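Local coordinates for catalase (PDB 1M7S), which breaks down hydrogen peroxide into water and oxygen with a heme cofactor, protecting cells from peroxide damage, at residues Asp70-Lys78 with Asn312-Ser320; Gly180-Met188 with His236-Ala244. One frame throughout, in Å; residues are numbered along the deposited sequence.

Interaction 1 of 2, residues Asp70-Lys78 with Asn312-Ser320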
ATOM      1  N   ASP A  70      38.314 -11.330 -22.608  1.00 20.91           N
ATOM      2  CA  ASP A  70      38.292 -10.580 -23.844  1.00 24.16           C
ATOM      3  C   ASP A  70      36.922  -9.962 -24.129  1.00 21.24           C
ATOM      4  O   ASP A  70      36.761  -8.897 -24.734  1.00 21.02           O
ATOM      5  CB  ASP A  70      38.706 -11.589 -24.939  1.00 26.90           C
ATOM      6  CG  ASP A  70      38.332 -13.028 -24.584  1.00 31.07           C
ATOM      7  OD1 ASP A  70      39.036 -13.775 -23.821  1.00 30.50           O
ATOM      8  OD2 ASP A  70      37.256 -13.496 -25.041  1.00 32.90           O
ATOM      9  N   LEU A  71      35.848 -10.618 -23.667  1.00 17.99           N
ATOM     10  CA  LEU A  71      34.490 -10.136 -23.819  1.00 15.25           C
ATOM     11  C   LEU A  71      33.998  -9.399 -22.569  1.00 14.92           C
ATOM     12  O   LEU A  71      33.348  -8.344 -22.706  1.00 15.33           O
ATOM     13  CB  LEU A  71      33.537 -11.330 -24.045  1.00 14.47           C
ATOM     14  CG  LEU A  71      33.882 -12.307 -25.180  1.00 16.73           C
ATOM     15  CD1 LEU A  71      32.685 -13.213 -25.450  1.00 19.61           C
ATOM     16  CD2 LEU A  71      34.352 -11.617 -26.453  1.00 19.42           C
ATOM     17  N   SER A  72      34.248  -9.945 -21.388  1.00 12.76           N
ATOM     18  CA  SER A  72      33.683  -9.314 -20.177  1.00 11.68           C
ATOM     19  C   SER A  72      34.633  -9.381 -18.996  1.00 11.15           C
ATOM     20  O   SER A  72      35.282 -10.394 -18.786  1.00 11.43           O
ATOM     21  CB  SER A  72      32.345 -10.016 -19.843  1.00 11.64           C
ATOM     22  OG  SER A  72      31.717  -9.413 -18.711  1.00 13.49           O
ATOM     23  N   LYS A  73      34.638  -8.315 -18.246  1.00 12.06           N
ATOM     24  CA  LYS A  73      35.384  -8.273 -16.980  1.00 14.70           C
ATOM     25  C   LYS A  73      34.581  -8.891 -15.836  1.00 15.52           C
ATOM     26  O   LYS A  73      35.078  -8.976 -14.691  1.00 14.77           O
ATOM     27  CB  LYS A  73      35.811  -6.868 -16.685  1.00 15.61           C
ATOM     28  CG  LYS A  73      34.683  -5.885 -16.359  1.00 17.87           C
ATOM     29  CD  LYS A  73      35.243  -4.470 -16.357  1.00 20.17           C
ATOM     30  CE  LYS A  73      34.125  -3.455 -16.245  1.00 22.43           C
ATOM     31  NZ  LYS A  73      34.591  -2.053 -16.167  1.00 24.52           N
ATOM     32  N   ALA A  74      33.317  -9.272 -16.023  1.00 13.45           N
ATOM     33  CA  ALA A  74      32.546  -9.761 -14.867  1.00 12.28           C
ATOM     34  C   ALA A  74      33.065 -11.050 -14.257  1.00 11.43           C
ATOM     35  O   ALA A  74      33.259 -12.044 -14.949  1.00 11.13           O
ATOM     36  CB  ALA A  74      31.067  -9.897 -15.217  1.00 11.57           C
ATOM     37  N   THR A  75      33.186 -11.057 -12.921  1.00 12.41           N
ATOM     38  CA  THR A  75      33.651 -12.243 -12.188  1.00 12.71           C
ATOM     39  C   THR A  75      32.866 -13.510 -12.381  1.00 11.53           C
ATOM     40  O   THR A  75      33.409 -14.636 -12.373  1.00 13.49           O
ATOM     41  CB  THR A  75      33.721 -11.913 -10.654  1.00 12.42           C
ATOM     42  OG1 THR A  75      34.507 -10.728 -10.529  1.00 15.47           O
ATOM     43  CG2 THR A  75      34.412 -13.017  -9.865  1.00 14.07           C
ATOM     44  N   VAL A  76      31.533 -13.445 -12.613  1.00 10.94           N
ATOM     45  CA  VAL A  76      30.713 -14.626 -12.843  1.00 10.39           C
ATOM     46  C   VAL A  76      31.174 -15.474 -14.011  1.00  9.77           C
ATOM     47  O   VAL A  76      30.934 -16.687 -14.052  1.00 11.42           O
ATOM     48  CB  VAL A  76      29.207 -14.193 -13.012  1.00  9.32           C
ATOM     49  CG1 VAL A  76      29.030 -13.373 -14.289  1.00  8.31           C
ATOM     50  CG2 VAL A  76      28.293 -15.392 -13.001  1.00 10.54           C
ATOM     51  N   PHE A  77      31.891 -14.929 -15.004  1.00 11.25           N
ATOM     52  CA  PHE A  77      32.385 -15.645 -16.137  1.00 10.69           C
ATOM     53  C   PHE A  77      33.846 -16.133 -15.985  1.00 13.61           C
ATOM     54  O   PHE A  77      34.310 -16.800 -16.903  1.00 11.82           O
ATOM     55  CB  PHE A  77      32.335 -14.739 -17.371  1.00 11.69           C
ATOM     56  CG  PHE A  77      30.971 -14.176 -17.706  1.00 14.86           C
ATOM     57  CD1 PHE A  77      30.799 -12.807 -17.828  1.00 15.04           C
ATOM     58  CD2 PHE A  77      29.892 -15.023 -17.879  1.00 14.35           C
ATOM     59  CE1 PHE A  77      29.550 -12.294 -18.170  1.00 17.47           C
ATOM     60  CE2 PHE A  77      28.650 -14.518 -18.201  1.00 17.23           C
ATOM     61  CZ  PHE A  77      28.475 -13.144 -18.349  1.00 15.56           C
ATOM     62  N   LYS A  78      34.479 -15.845 -14.859  1.00 11.45           N
ATOM     63  CA  LYS A  78      35.884 -16.321 -14.682  1.00 14.78           C
ATOM     64  C   LYS A  78      35.935 -17.818 -14.553  1.00 13.38           C
ATOM     65  O   LYS A  78      35.243 -18.421 -13.712  1.00 14.14           O
ATOM     66  CB  LYS A  78      36.394 -15.615 -13.438  1.00 18.83           C
ATOM     67  CG  LYS A  78      37.627 -16.175 -12.759  1.00 25.81           C
ATOM     68  CD  LYS A  78      37.936 -15.265 -11.563  1.00 29.06           C
ATOM     69  CE  LYS A  78      38.346 -16.109 -10.373  1.00 31.86           C
ATOM     70  NZ  LYS A  78      37.442 -17.278 -10.147  1.00 32.35           N
ATOM     71  N   ASN A 312      19.303  -5.468 -12.734  1.00 10.11           N
ATOM     72  CA  ASN A 312      20.304  -5.898 -11.752  1.00 11.80           C
ATOM     73  C   ASN A 312      21.505  -6.374 -12.606  1.00 10.84           C
ATOM     74  O   ASN A 312      21.489  -7.479 -13.132  1.00 11.33           O
ATOM     75  CB  ASN A 312      19.763  -7.021 -10.880  1.00 12.72           C
ATOM     76  CG  ASN A 312      18.742  -6.548  -9.863  1.00 13.67           C
ATOM     77  OD1 ASN A 312      18.858  -5.446  -9.345  1.00 15.76           O
ATOM     78  ND2 ASN A 312      17.725  -7.360  -9.534  1.00 15.08           N
ATOM     79  N   LEU A 313      22.451  -5.480 -12.774  1.00 12.75           N
ATOM     80  CA  LEU A 313      23.635  -5.675 -13.607  1.00 13.41           C
ATOM     81  C   LEU A 313      24.912  -5.533 -12.781  1.00 13.16           C
ATOM     82  O   LEU A 313      24.870  -4.933 -11.710  1.00 14.98           O
ATOM     83  CB  LEU A 313      23.707  -4.507 -14.624  1.00 13.47           C
ATOM     84  CG  LEU A 313      22.601  -4.553 -15.682  1.00 17.62           C
ATOM     85  CD1 LEU A 313      22.434  -3.174 -16.327  1.00 18.28           C
ATOM     86  CD2 LEU A 313      22.893  -5.647 -16.698  1.00 16.28           C
ATOM     87  N   VAL A 314      25.977  -6.114 -13.312  1.00 14.22           N
ATOM     88  CA  VAL A 314      27.287  -5.968 -12.605  1.00 13.60           C
ATOM     89  C   VAL A 314      28.215  -5.342 -13.645  1.00 15.33           C
ATOM     90  O   VAL A 314      28.031  -5.506 -14.869  1.00 15.38           O
ATOM     91  CB  VAL A 314      27.709  -7.358 -12.147  1.00 14.43           C
ATOM     92  CG1 VAL A 314      26.794  -7.926 -11.036  1.00 13.58           C
ATOM     93  CG2 VAL A 314      27.709  -8.402 -13.252  1.00 13.68           C
ATOM     94  N   PRO A 315      29.314  -4.768 -13.218  1.00 17.00           N
ATOM     95  CA  PRO A 315      30.318  -4.171 -14.102  1.00 16.46           C
ATOM     96  C   PRO A 315      30.772  -5.242 -15.067  1.00 15.60           C
ATOM     97  O   PRO A 315      31.074  -6.370 -14.665  1.00 17.38           O
ATOM     98  CB  PRO A 315      31.427  -3.652 -13.164  1.00 18.36           C
ATOM     99  CG  PRO A 315      30.603  -3.343 -11.908  1.00 19.69           C
ATOM    100  CD  PRO A 315      29.662  -4.549 -11.804  1.00 17.51           C
ATOM    101  N   GLY A 316      30.758  -4.974 -16.364  1.00 14.53           N
ATOM    102  CA  GLY A 316      31.108  -5.961 -17.375  1.00 12.62           C
ATOM    103  C   GLY A 316      29.887  -6.416 -18.180  1.00 11.55           C
ATOM    104  O   GLY A 316      30.023  -7.144 -19.152  1.00 12.42           O
ATOM    105  N   ILE A 317      28.690  -6.048 -17.715  1.00  9.80           N
ATOM    106  CA  ILE A 317      27.475  -6.519 -18.404  1.00 10.08           C
ATOM    107  C   ILE A 317      26.539  -5.330 -18.467  1.00  9.56           C
ATOM    108  O   ILE A 317      26.291  -4.689 -17.438  1.00  9.51           O
ATOM    109  CB  ILE A 317      26.751  -7.663 -17.666  1.00  9.92           C
ATOM    110  CG1 ILE A 317      27.658  -8.825 -17.318  1.00  9.04           C
ATOM    111  CG2 ILE A 317      25.575  -8.090 -18.553  1.00  9.12           C
ATOM    112  CD1 ILE A 317      27.134 -10.059 -16.629  1.00  9.29           C
ATOM    113  N   GLU A 318      26.080  -4.987 -19.656  1.00  9.69           N
ATOM    114  CA  GLU A 318      25.186  -3.818 -19.775  1.00 11.41           C
ATOM    115  C   GLU A 318      24.104  -4.218 -20.803  1.00 10.50           C
ATOM    116  O   GLU A 318      24.272  -5.106 -21.632  1.00 10.39           O
ATOM    117  CB  GLU A 318      25.963  -2.613 -20.321  1.00 14.09           C
ATOM    118  CG  GLU A 318      27.081  -1.995 -19.519  1.00 15.92           C
ATOM    119  CD  GLU A 318      27.795  -0.778 -20.046  1.00 18.98           C
ATOM    120  OE1 GLU A 318      27.425  -0.166 -21.086  1.00 19.55           O
ATOM    121  OE2 GLU A 318      28.811  -0.344 -19.425  1.00 17.65           O
ATOM    122  N   PRO A 319      23.030  -3.460 -20.818  1.00 11.08           N
ATOM    123  CA  PRO A 319      21.992  -3.558 -21.836  1.00 12.04           C
ATOM    124  C   PRO A 319      22.482  -3.039 -23.197  1.00 11.50           C
ATOM    125  O   PRO A 319      23.317  -2.126 -23.278  1.00 13.72           O
ATOM    126  CB  PRO A 319      20.834  -2.678 -21.355  1.00 11.51           C
ATOM    127  CG  PRO A 319      21.521  -1.722 -20.440  1.00 10.70           C
ATOM    128  CD  PRO A 319      22.825  -2.311 -19.907  1.00 11.69           C
ATOM    129  N   SER A 320      22.031  -3.709 -24.256  1.00 10.73           N
ATOM    130  CA  SER A 320      22.325  -3.232 -25.613  1.00  9.29           C
ATOM    131  C   SER A 320      21.219  -2.223 -25.947  1.00  9.93           C
ATOM    132  O   SER A 320      20.323  -1.997 -25.110  1.00 10.23           O
ATOM    133  CB  SER A 320      22.274  -4.409 -26.586  1.00  9.88           C
ATOM    134  OG  SER A 320      20.879  -4.781 -26.663  1.00 11.95           O
TER
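S72 carries its OG anti to the backbone N (chi1 -178°), which brings the hydroxyl up to the carbonyl O of G316. I317 turns CG1 beside its own backbone N (chi1 -52°) and extends beyond it, so that CD1 arrives at the ring of F77. In the catalase fold, the first joins an ST turn at S72 to a type II beta turn from V314 to I317; the second brings that turn to the 3-10 segment 75-77. S72 OG donates to G316 O at 2.9 Å. It approaches from above the carbonyl plane, with a C=O...donor angle of 115°. The same hydroxyl oxygen accepts from A74 N at 3.1 Å, a nearly straight bond. The hydroxyl thus works in both directions and ties the two turns together. G316, a positive-phi residue of the turn, packs its backbone close to A74 N and K73 CG. The chain of K73 lies over this turn, with CE 3.7 Å from G316 N. Its NZ reaches past the turn to the carbonyl of K389. A74 CB faces both V314 CG2 and I317 CG1, the latter at 4.1 Å. Strand 196-199 lies alongside, pairing with strand 317-319 and touching S72 and I317 through L198. At the apolar end, V76 CG1 covers one face of the F77 ring, and I317 CD1 meets F77 CE1 obliquely at 3.6 Å.

Interaction 2 of 2, residues Gly180-Met188 with His236-Ala244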
ATOM      1  N   GLY A 180       5.055 -24.427 -27.688  1.00 11.09           N
ATOM      2  CA  GLY A 180       4.116 -23.704 -26.826  1.00  9.93           C
ATOM      3  C   GLY A 180       3.603 -24.544 -25.667  1.00 11.40           C
ATOM      4  O   GLY A 180       3.113 -24.000 -24.645  1.00 10.53           O
ATOM      5  N   THR A 181       3.765 -25.880 -25.670  1.00 10.55           N
ATOM      6  CA  THR A 181       3.344 -26.709 -24.542  1.00 11.99           C
ATOM      7  C   THR A 181       4.399 -27.758 -24.171  1.00 10.99           C
ATOM      8  O   THR A 181       4.335 -28.941 -24.551  1.00 11.31           O
ATOM      9  CB  THR A 181       2.034 -27.447 -24.884  1.00 13.56           C
ATOM     10  OG1 THR A 181       2.216 -28.118 -26.163  1.00 13.97           O
ATOM     11  CG2 THR A 181       0.820 -26.550 -25.059  1.00 14.89           C
ATOM     12  N   PRO A 182       5.376 -27.372 -23.385  1.00 10.44           N
ATOM     13  CA  PRO A 182       6.474 -28.215 -22.911  1.00  9.48           C
ATOM     14  C   PRO A 182       6.023 -29.342 -21.990  1.00 10.94           C
ATOM     15  O   PRO A 182       5.072 -29.181 -21.199  1.00  9.59           O
ATOM     16  CB  PRO A 182       7.451 -27.306 -22.120  1.00  9.37           C
ATOM     17  CG  PRO A 182       7.029 -25.929 -22.618  1.00 11.48           C
ATOM     18  CD  PRO A 182       5.539 -25.994 -22.876  1.00  9.95           C
ATOM     19  N   ALA A 183       6.768 -30.442 -21.984  1.00 10.30           N
ATOM     20  CA  ALA A 183       6.450 -31.549 -21.051  1.00 11.58           C
ATOM     21  C   ALA A 183       7.048 -31.272 -19.670  1.00 10.72           C
ATOM     22  O   ALA A 183       6.553 -31.834 -18.657  1.00 12.66           O
ATOM     23  CB  ALA A 183       6.985 -32.860 -21.586  1.00 11.63           C
ATOM     24  N   GLY A 184       8.048 -30.400 -19.604  1.00  8.18           N
ATOM     25  CA  GLY A 184       8.623 -30.058 -18.302  1.00  7.81           C
ATOM     26  C   GLY A 184       9.587 -28.884 -18.489  1.00  6.19           C
ATOM     27  O   GLY A 184      10.235 -28.786 -19.541  1.00  8.92           O
ATOM     28  N   TYR A 185       9.832 -28.148 -17.449  1.00  4.77           N
ATOM     29  CA  TYR A 185      10.812 -27.042 -17.500  1.00  8.08           C
ATOM     30  C   TYR A 185      12.232 -27.608 -17.696  1.00  9.15           C
ATOM     31  O   TYR A 185      13.087 -26.963 -18.324  1.00  7.76           O
ATOM     32  CB  TYR A 185      10.795 -26.226 -16.225  1.00  7.96           C
ATOM     33  CG  TYR A 185       9.549 -25.377 -16.026  1.00  7.66           C
ATOM     34  CD1 TYR A 185       9.136 -24.505 -17.033  1.00  7.19           C
ATOM     35  CD2 TYR A 185       8.915 -25.415 -14.794  1.00  8.90           C
ATOM     36  CE1 TYR A 185       8.032 -23.693 -16.832  1.00  9.17           C
ATOM     37  CE2 TYR A 185       7.819 -24.578 -14.568  1.00  9.73           C
ATOM     38  CZ  TYR A 185       7.404 -23.756 -15.586  1.00 10.06           C
ATOM     39  OH  TYR A 185       6.292 -22.956 -15.363  1.00 11.97           O
ATOM     40  N   ARG A 186      12.413 -28.854 -17.253  1.00  9.52           N
ATOM     41  CA  ARG A 186      13.687 -29.539 -17.437  1.00 11.98           C
ATOM     42  C   ARG A 186      13.921 -29.900 -18.905  1.00 12.27           C
ATOM     43  O   ARG A 186      15.063 -30.164 -19.268  1.00 14.54           O
ATOM     44  CB  ARG A 186      13.691 -30.918 -16.691  1.00  9.54           C
ATOM     45  CG  ARG A 186      13.508 -30.752 -15.189  1.00 11.38           C
ATOM     46  CD  ARG A 186      13.728 -32.139 -14.499  1.00 11.10           C
ATOM     47  NE  ARG A 186      12.603 -33.013 -14.833  1.00 10.57           N
ATOM     48  CZ  ARG A 186      12.708 -34.329 -14.906  1.00 13.76           C
ATOM     49  NH1 ARG A 186      13.930 -34.850 -14.695  1.00 16.09           N
ATOM     50  NH2 ARG A 186      11.659 -35.100 -15.175  1.00 12.97           N
ATOM     51  N   PHE A 187      12.919 -29.935 -19.741  1.00 10.05           N
ATOM     52  CA  PHE A 187      12.962 -30.308 -21.130  1.00 10.33           C
ATOM     53  C   PHE A 187      12.739 -29.120 -22.069  1.00 10.82           C
ATOM     54  O   PHE A 187      12.111 -29.286 -23.100  1.00 12.31           O
ATOM     55  CB  PHE A 187      11.936 -31.432 -21.397  1.00 11.98           C
ATOM     56  CG  PHE A 187      12.157 -32.573 -20.429  1.00 13.32           C
ATOM     57  CD1 PHE A 187      11.230 -32.797 -19.419  1.00 14.90           C
ATOM     58  CD2 PHE A 187      13.269 -33.381 -20.506  1.00 14.80           C
ATOM     59  CE1 PHE A 187      11.392 -33.818 -18.500  1.00 15.51           C
ATOM     60  CE2 PHE A 187      13.463 -34.410 -19.583  1.00 15.03           C
ATOM     61  CZ  PHE A 187      12.535 -34.632 -18.575  1.00 15.96           C
ATOM     62  N   MET A 188      13.264 -27.979 -21.682  1.00  9.98           N
ATOM     63  CA  MET A 188      13.215 -26.805 -22.532  1.00 10.72           C
ATOM     64  C   MET A 188      14.576 -26.095 -22.474  1.00  8.65           C
ATOM     65  O   MET A 188      15.233 -26.098 -21.428  1.00  6.81           O
ATOM     66  CB  MET A 188      12.153 -25.765 -22.192  1.00 10.25           C
ATOM     67  CG  MET A 188      12.270 -24.962 -20.922  1.00 12.58           C
ATOM     68  SD  MET A 188      10.716 -24.033 -20.609  1.00  8.37           S
ATOM     69  CE  MET A 188      11.475 -22.831 -19.492  1.00  9.19           C
ATOM     70  N   HIS A 236       1.501 -29.598 -13.902  1.00  8.13           N
ATOM     71  CA  HIS A 236       2.421 -30.639 -14.400  1.00 10.40           C
ATOM     72  C   HIS A 236       3.876 -30.174 -14.456  1.00 10.26           C
ATOM     73  O   HIS A 236       4.765 -30.998 -14.126  1.00  9.68           O
ATOM     74  CB  HIS A 236       1.976 -31.241 -15.701  1.00  8.18           C
ATOM     75  CG  HIS A 236       2.367 -30.570 -16.963  1.00 10.19           C
ATOM     76  ND1 HIS A 236       1.805 -29.367 -17.355  1.00 10.66           N
ATOM     77  CD2 HIS A 236       3.278 -30.874 -17.912  1.00  8.77           C
ATOM     78  CE1 HIS A 236       2.324 -28.962 -18.500  1.00  9.22           C
ATOM     79  NE2 HIS A 236       3.223 -29.868 -18.854  1.00 10.36           N
ATOM     80  N   LEU A 237       4.097 -28.908 -14.720  1.00  8.60           N
ATOM     81  CA  LEU A 237       5.486 -28.442 -14.785  1.00  8.74           C
ATOM     82  C   LEU A 237       6.040 -28.324 -13.375  1.00  7.17           C
ATOM     83  O   LEU A 237       7.199 -28.704 -13.189  1.00 10.18           O
ATOM     84  CB  LEU A 237       5.560 -27.078 -15.490  1.00  7.27           C
ATOM     85  CG  LEU A 237       4.994 -27.128 -16.934  1.00  7.06           C
ATOM     86  CD1 LEU A 237       4.970 -25.691 -17.510  1.00  4.82           C
ATOM     87  CD2 LEU A 237       5.803 -28.004 -17.864  1.00  7.20           C
ATOM     88  N   THR A 238       5.256 -27.831 -12.410  1.00  7.59           N
ATOM     89  CA  THR A 238       5.807 -27.737 -11.040  1.00  8.28           C
ATOM     90  C   THR A 238       6.099 -29.135 -10.486  1.00 12.85           C
ATOM     91  O   THR A 238       7.132 -29.418  -9.818  1.00 11.75           O
ATOM     92  CB  THR A 238       4.844 -26.981 -10.103  1.00  9.58           C
ATOM     93  OG1 THR A 238       4.746 -25.596 -10.517  1.00 11.52           O
ATOM     94  CG2 THR A 238       5.358 -26.976  -8.669  1.00  8.85           C
ATOM     95  N   ASN A 239       5.141 -30.028 -10.689  1.00 10.89           N
ATOM     96  CA  ASN A 239       5.291 -31.397 -10.181  1.00 14.41           C
ATOM     97  C   ASN A 239       6.525 -32.085 -10.754  1.00 15.45           C
ATOM     98  O   ASN A 239       7.248 -32.779 -10.021  1.00 15.63           O
ATOM     99  CB  ASN A 239       4.055 -32.221 -10.581  1.00 16.12           C
ATOM    100  CG  ASN A 239       3.056 -32.243  -9.431  1.00 19.06           C
ATOM    101  OD1 ASN A 239       3.483 -32.573  -8.305  1.00 21.31           O
ATOM    102  ND2 ASN A 239       1.823 -31.932  -9.775  1.00 20.60           N
ATOM    103  N   ASP A 240       6.710 -31.991 -12.062  1.00 12.49           N
ATOM    104  CA  ASP A 240       7.849 -32.575 -12.764  1.00 13.53           C
ATOM    105  C   ASP A 240       9.184 -32.067 -12.212  1.00 14.46           C
ATOM    106  O   ASP A 240      10.123 -32.849 -12.019  1.00 14.47           O
ATOM    107  CB  ASP A 240       7.789 -32.241 -14.254  1.00 14.56           C
ATOM    108  CG  ASP A 240       9.051 -32.691 -15.007  1.00 16.70           C
ATOM    109  OD1 ASP A 240       9.909 -31.821 -15.300  1.00 16.81           O
ATOM    110  OD2 ASP A 240       9.148 -33.896 -15.284  1.00 17.50           O
ATOM    111  N   LEU A 241       9.287 -30.767 -11.962  1.00 11.05           N
ATOM    112  CA  LEU A 241      10.534 -30.173 -11.501  1.00 12.47           C
ATOM    113  C   LEU A 241      10.800 -30.462 -10.046  1.00 11.96           C
ATOM    114  O   LEU A 241      11.916 -30.904  -9.709  1.00 12.29           O
ATOM    115  CB  LEU A 241      10.586 -28.671 -11.783  1.00 10.21           C
ATOM    116  CG  LEU A 241      11.839 -27.917 -11.326  1.00  9.46           C
ATOM    117  CD1 LEU A 241      13.066 -28.542 -12.027  1.00 10.54           C
ATOM    118  CD2 LEU A 241      11.712 -26.436 -11.668  1.00 11.10           C
ATOM    119  N   VAL A 242       9.821 -30.203  -9.162  1.00 10.91           N
ATOM    120  CA  VAL A 242      10.003 -30.424  -7.737  1.00 11.86           C
ATOM    121  C   VAL A 242      10.250 -31.918  -7.486  1.00 12.51           C
ATOM    122  O   VAL A 242      11.197 -32.263  -6.767  1.00 13.21           O
ATOM    123  CB  VAL A 242       8.808 -29.873  -6.949  1.00 11.93           C
ATOM    124  CG1 VAL A 242       8.870 -30.303  -5.481  1.00 14.14           C
ATOM    125  CG2 VAL A 242       8.703 -28.363  -7.193  1.00 13.47           C
ATOM    126  N   GLY A 243       9.535 -32.759  -8.195  1.00 11.47           N
ATOM    127  CA  GLY A 243       9.662 -34.196  -8.202  1.00 13.35           C
ATOM    128  C   GLY A 243      11.071 -34.677  -8.531  1.00 14.67           C
ATOM    129  O   GLY A 243      11.631 -35.498  -7.772  1.00 15.42           O
ATOM    130  N   ALA A 244      11.618 -34.188  -9.648  1.00 14.45           N
ATOM    131  CA  ALA A 244      12.958 -34.574 -10.087  1.00 14.43           C
ATOM    132  C   ALA A 244      13.987 -34.209  -9.050  1.00 14.60           C
ATOM    133  O   ALA A 244      14.861 -35.022  -8.724  1.00 14.77           O
ATOM    134  CB  ALA A 244      13.265 -33.881 -11.410  1.00 15.66           C
TER
HETATM  135  O   HOH W   1       9.319 -29.122 -14.962  1.00 11.60           O
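R186 reaches from the loop 180-188 to helix 236-246 and binds D240 in a side-on salt bridge. Its CB lies over the ring of F187. CG meets L241 CD1 at 3.9 Å, and CD packs on A244 CB. The chain bends at chi3 (-70°), and NE then donates to D240 OD1 at 3.0 Å. NH2 donates to D240 OD2 at 2.8 Å. Both bonds are nearly straight and lie close to the guanidinium plane, but the carboxylate is turned 40° from it. A244 CB and F187 CZ cover opposite faces of the guanidinium. NH1 has a long, weak ion pair with D249. Beside the salt bridge, a water accepts from Y185 N and donates to L237 O and D240 OD1. L237 CB lies over one face of the Y185 ring in a CH-pi contact, and F89 of the barrel stacks with that ring. At the start of the helix, H236 NE2 donates to P182 O at 3.1 Å, in the carbonyl plane. The Y185 side chain is about 9 Å from the heme. Two bonds and two covered faces fix the guanidinium, and the nearby charge probably favours an ionised D240.

How the interactions relate
Both contacts are largely buried, but they hold different elements. Interaction 1 joins two turns, one between strands 55-64 and 82-90 and the other leading into strand 317-319. Interaction 2 sets a loop against helix 236-246. Their centres are 30 Å apart and they do not touch. Along the chain, 180-188 and 236-244 fall inside the loop closed by 70-78 and 312-320. Interaction 1 lies away from the annotated sites and borders a second subunit, where P315 packs on V11 of that chain. Interaction 2 lies nearer the heme and touches a third subunit. A hydroxyl and apolar packing, the F77 ring included, join the turns; charge, water and an aromatic face join loop to helix.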